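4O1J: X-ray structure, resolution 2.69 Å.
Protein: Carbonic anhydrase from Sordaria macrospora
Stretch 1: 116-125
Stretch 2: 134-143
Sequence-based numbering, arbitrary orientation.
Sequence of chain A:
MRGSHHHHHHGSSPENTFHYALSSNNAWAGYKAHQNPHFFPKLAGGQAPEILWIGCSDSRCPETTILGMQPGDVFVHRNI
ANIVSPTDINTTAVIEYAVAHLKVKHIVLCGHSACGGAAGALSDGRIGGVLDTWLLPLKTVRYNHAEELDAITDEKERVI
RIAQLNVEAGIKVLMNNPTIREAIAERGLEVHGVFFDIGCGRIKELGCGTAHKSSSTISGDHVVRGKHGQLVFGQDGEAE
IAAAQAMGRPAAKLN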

# COMPACT_ATOMS: atom_id res chain seq x y z
N GLY A 116 -9.69 -19.03 5.49
CA GLY A 116 -10.81 -18.14 5.70
C GLY A 116 -10.92 -17.08 4.63
O GLY A 116 -12.02 -16.70 4.25
N GLY A 117 -9.77 -16.61 4.14
CA GLY A 117 -9.74 -15.60 3.10
C GLY A 117 -10.25 -16.17 1.80
O GLY A 117 -10.97 -15.50 1.06
N ALA A 118 -9.90 -17.42 1.54
CA ALA A 118 -10.38 -18.15 0.37
C ALA A 118 -11.91 -18.27 0.38
O ALA A 118 -12.59 -17.96 -0.60
CB ALA A 118 -9.74 -19.53 0.31
N ALA A 119 -12.44 -18.73 1.51
CA ALA A 119 -13.88 -18.85 1.72
C ALA A 119 -14.57 -17.50 1.57
O ALA A 119 -15.67 -17.40 1.01
CB ALA A 119 -14.17 -19.45 3.09
N GLY A 120 -13.92 -16.45 2.08
CA GLY A 120 -14.43 -15.10 1.98
C GLY A 120 -14.52 -14.68 0.53
O GLY A 120 -15.48 -14.03 0.11
N ALA A 121 -13.52 -15.07 -0.26
CA ALA A 121 -13.52 -14.73 -1.68
C ALA A 121 -14.60 -15.51 -2.42
O ALA A 121 -15.14 -15.04 -3.42
CB ALA A 121 -12.16 -15.02 -2.28
N LEU A 122 -14.94 -16.70 -1.92
CA LEU A 122 -15.97 -17.51 -2.56
C LEU A 122 -17.40 -17.03 -2.25
O LEU A 122 -18.30 -17.21 -3.06
CB LEU A 122 -15.82 -18.97 -2.15
CG LEU A 122 -14.69 -19.73 -2.84
CD1 LEU A 122 -14.51 -21.11 -2.22
CD2 LEU A 122 -14.96 -19.86 -4.34
N SER A 123 -17.60 -16.41 -1.09
CA SER A 123 -18.91 -15.87 -0.77
C SER A 123 -19.14 -14.59 -1.57
O SER A 123 -18.21 -14.03 -2.14
CB SER A 123 -19.06 -15.60 0.73
OG SER A 123 -18.27 -14.49 1.12
N ASP A 124 -20.39 -14.16 -1.67
CA ASP A 124 -20.71 -12.96 -2.42
C ASP A 124 -21.11 -11.76 -1.56
O ASP A 124 -21.56 -10.74 -2.09
CB ASP A 124 -21.79 -13.25 -3.45
CG ASP A 124 -21.20 -13.66 -4.77
OD1 ASP A 124 -20.65 -12.78 -5.47
OD2 ASP A 124 -21.26 -14.86 -5.10
N GLY A 125 -20.95 -11.88 -0.25
CA GLY A 125 -21.30 -10.78 0.63
C GLY A 125 -20.11 -9.87 0.84
O GLY A 125 -18.97 -10.27 0.59
N TRP A 134 -8.30 -6.14 -0.02
CA TRP A 134 -7.13 -7.01 0.10
C TRP A 134 -7.38 -8.33 -0.63
O TRP A 134 -6.50 -8.83 -1.33
CB TRP A 134 -6.78 -7.28 1.56
CG TRP A 134 -5.66 -8.28 1.71
CD1 TRP A 134 -5.78 -9.59 2.08
CD2 TRP A 134 -4.27 -8.06 1.43
NE1 TRP A 134 -4.54 -10.19 2.08
CE2 TRP A 134 -3.60 -9.27 1.68
CE3 TRP A 134 -3.53 -6.95 1.01
CZ2 TRP A 134 -2.22 -9.41 1.52
CZ3 TRP A 134 -2.16 -7.09 0.85
CH2 TRP A 134 -1.52 -8.31 1.11
N LEU A 135 -8.59 -8.86 -0.49
CA LEU A 135 -8.95 -10.12 -1.11
C LEU A 135 -9.34 -9.98 -2.57
O LEU A 135 -9.67 -10.97 -3.22
CB LEU A 135 -10.10 -10.78 -0.35
CG LEU A 135 -9.74 -11.36 1.02
CD1 LEU A 135 -10.98 -11.89 1.69
CD2 LEU A 135 -8.68 -12.44 0.87
N LEU A 136 -9.31 -8.75 -3.10
CA LEU A 136 -9.71 -8.54 -4.49
C LEU A 136 -8.96 -9.41 -5.52
O LEU A 136 -9.59 -9.92 -6.44
CB LEU A 136 -9.56 -7.06 -4.87
CG LEU A 136 -10.39 -6.74 -6.11
CD1 LEU A 136 -11.85 -7.07 -5.86
CD2 LEU A 136 -10.23 -5.30 -6.52
N PRO A 137 -7.62 -9.59 -5.37
CA PRO A 137 -6.96 -10.47 -6.34
C PRO A 137 -7.35 -11.95 -6.21
O PRO A 137 -7.16 -12.71 -7.16
CB PRO A 137 -5.47 -10.27 -6.05
CG PRO A 137 -5.41 -9.73 -4.67
CD PRO A 137 -6.64 -8.88 -4.53
N LEU A 138 -7.87 -12.35 -5.05
CA LEU A 138 -8.40 -13.70 -4.87
C LEU A 138 -9.81 -13.80 -5.46
O LEU A 138 -10.19 -14.82 -6.02
CB LEU A 138 -8.42 -14.09 -3.39
CG LEU A 138 -7.72 -15.40 -2.98
CD1 LEU A 138 -8.03 -15.74 -1.53
CD2 LEU A 138 -8.12 -16.54 -3.90
N LYS A 139 -10.56 -12.71 -5.31
CA LYS A 139 -11.88 -12.59 -5.93
C LYS A 139 -11.73 -12.60 -7.45
O LYS A 139 -12.59 -13.10 -8.17
CB LYS A 139 -12.58 -11.32 -5.45
CG LYS A 139 -14.10 -11.39 -5.39
CD LYS A 139 -14.56 -11.89 -4.02
CE LYS A 139 -16.06 -11.70 -3.78
NZ LYS A 139 -16.91 -12.11 -4.92
N THR A 140 -10.62 -12.05 -7.93
CA THR A 140 -10.34 -12.05 -9.37
C THR A 140 -10.06 -13.46 -9.86
O THR A 140 -10.51 -13.84 -10.94
CB THR A 140 -9.14 -11.14 -9.71
OG1 THR A 140 -9.48 -9.78 -9.42
CG2 THR A 140 -8.79 -11.25 -11.19
N VAL A 141 -9.35 -14.24 -9.07
CA VAL A 141 -9.11 -15.65 -9.38
C VAL A 141 -10.44 -16.42 -9.36
O VAL A 141 -10.65 -17.35 -10.14
CB VAL A 141 -8.10 -16.28 -8.41
CG1 VAL A 141 -8.00 -17.78 -8.62
CG2 VAL A 141 -6.74 -15.64 -8.60
N ARG A 142 -11.34 -16.01 -8.47
CA ARG A 142 -12.66 -16.62 -8.37
C ARG A 142 -13.41 -16.46 -9.69
O ARG A 142 -13.97 -17.42 -10.22
CB ARG A 142 -13.48 -15.98 -7.25
CG ARG A 142 -14.53 -16.88 -6.64
CD ARG A 142 -15.85 -16.17 -6.46
NE ARG A 142 -16.64 -16.21 -7.69
CZ ARG A 142 -17.45 -17.22 -8.02
NH1 ARG A 142 -17.59 -18.26 -7.21
NH2 ARG A 142 -18.12 -17.18 -9.17
N TYR A 143 -13.39 -15.24 -10.21
CA TYR A 143 -14.15 -14.88 -11.40
C TYR A 143 -13.64 -15.61 -12.64
O TYR A 143 -14.42 -15.97 -13.52
CB TYR A 143 -14.07 -13.37 -11.64
CG TYR A 143 -14.68 -12.53 -10.54
CD1 TYR A 143 -15.64 -13.05 -9.68
CD2 TYR A 143 -14.30 -11.20 -10.37
CE1 TYR A 143 -16.21 -12.28 -8.68
CE2 TYR A 143 -14.86 -10.42 -9.37
CZ TYR A 143 -15.81 -10.96 -8.53
OH TYR A 143 -16.37 -10.18 -7.54

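This is a close van der Waals contact between two helices and their flanking residues, in which carbonyl oxygens and small residues meet side-chain carbons, with no hydrogen bond across it and one long salt bridge. The helix of residues 116-122 crosses the helix of residues 136-143 at -56°, with a closest axial approach of 8.9 Å. Together the two stretches bury 428 Å². The backbones come nearest at Ala121 and Lys139, whose CA atoms lie 5.0 Å apart.

At Gly117 the lack of a side chain matters. A CB there would point toward the second stretch. An ideal CB on Gly117 would sit 3.3 Å from Leu135 CD2, which is tight. The bare backbone leaves room for Leu135, and Leu138 packs nearby. Gly117 O lies 3.7 Å from Leu135 CD1 and 3.9 Å from Leu138 CD1. These are van der Waals contacts, since a methyl group offers the oxygen no hydrogen bond. Gly117 O already accepts a helical hydrogen bond from Ala121 N, at 2.9 Å.

Ala118 directs its CB away, so its backbone makes the contact: Ala118 CA is 3.9 Å from Leu138 CD1. Ala121 has the largest covered area of any residue here. Ala121 CB meets Leu138 CB at 4.0 Å, an apolar pairing of the alanine methyl with the first side-chain carbon of the leucine.

The carbonyl of Ala121 faces two long side chains. Ala121 O is 3.3 Å from Lys139 CD and 3.3 Å from Arg142 CD. Both partners are carbon atoms, so the aliphatic parts of these basic residues serve as packing surface. Leu122 adds to this. Its CB points away, but the end of the side chain comes nearer, and Leu122 CD2 reaches 3.8 Å from Arg142 CG. The same methyl lies obliquely to the Arg142 guanidinium. Arg142 NH1 is hydrogen-bonded elsewhere in the structure.

Beyond the first helix, Ser123 is the first residue to leave helical geometry. Its side chain turns back to its own helix, with Ser123 OG donating to Gly120 O at 3.0 Å. Its carbonyl still touches the second stretch: Ser123 O is 3.6 Å from Lys139 CE.

Lys139 ends in the charged contact. Lys139 NZ lies 3.8 Å from Asp124 OD1, a long salt bridge between opposite charges. Asp124 is exposed, where solvent would be expected to weaken the attraction. Lys139 NZ also donates a hydrogen bond to Tyr143 OH at 3.3 Å, one helical turn further along. The lysine thus packs its chain against the first stretch, and its ammonium group reaches both Asp124 and Tyr143.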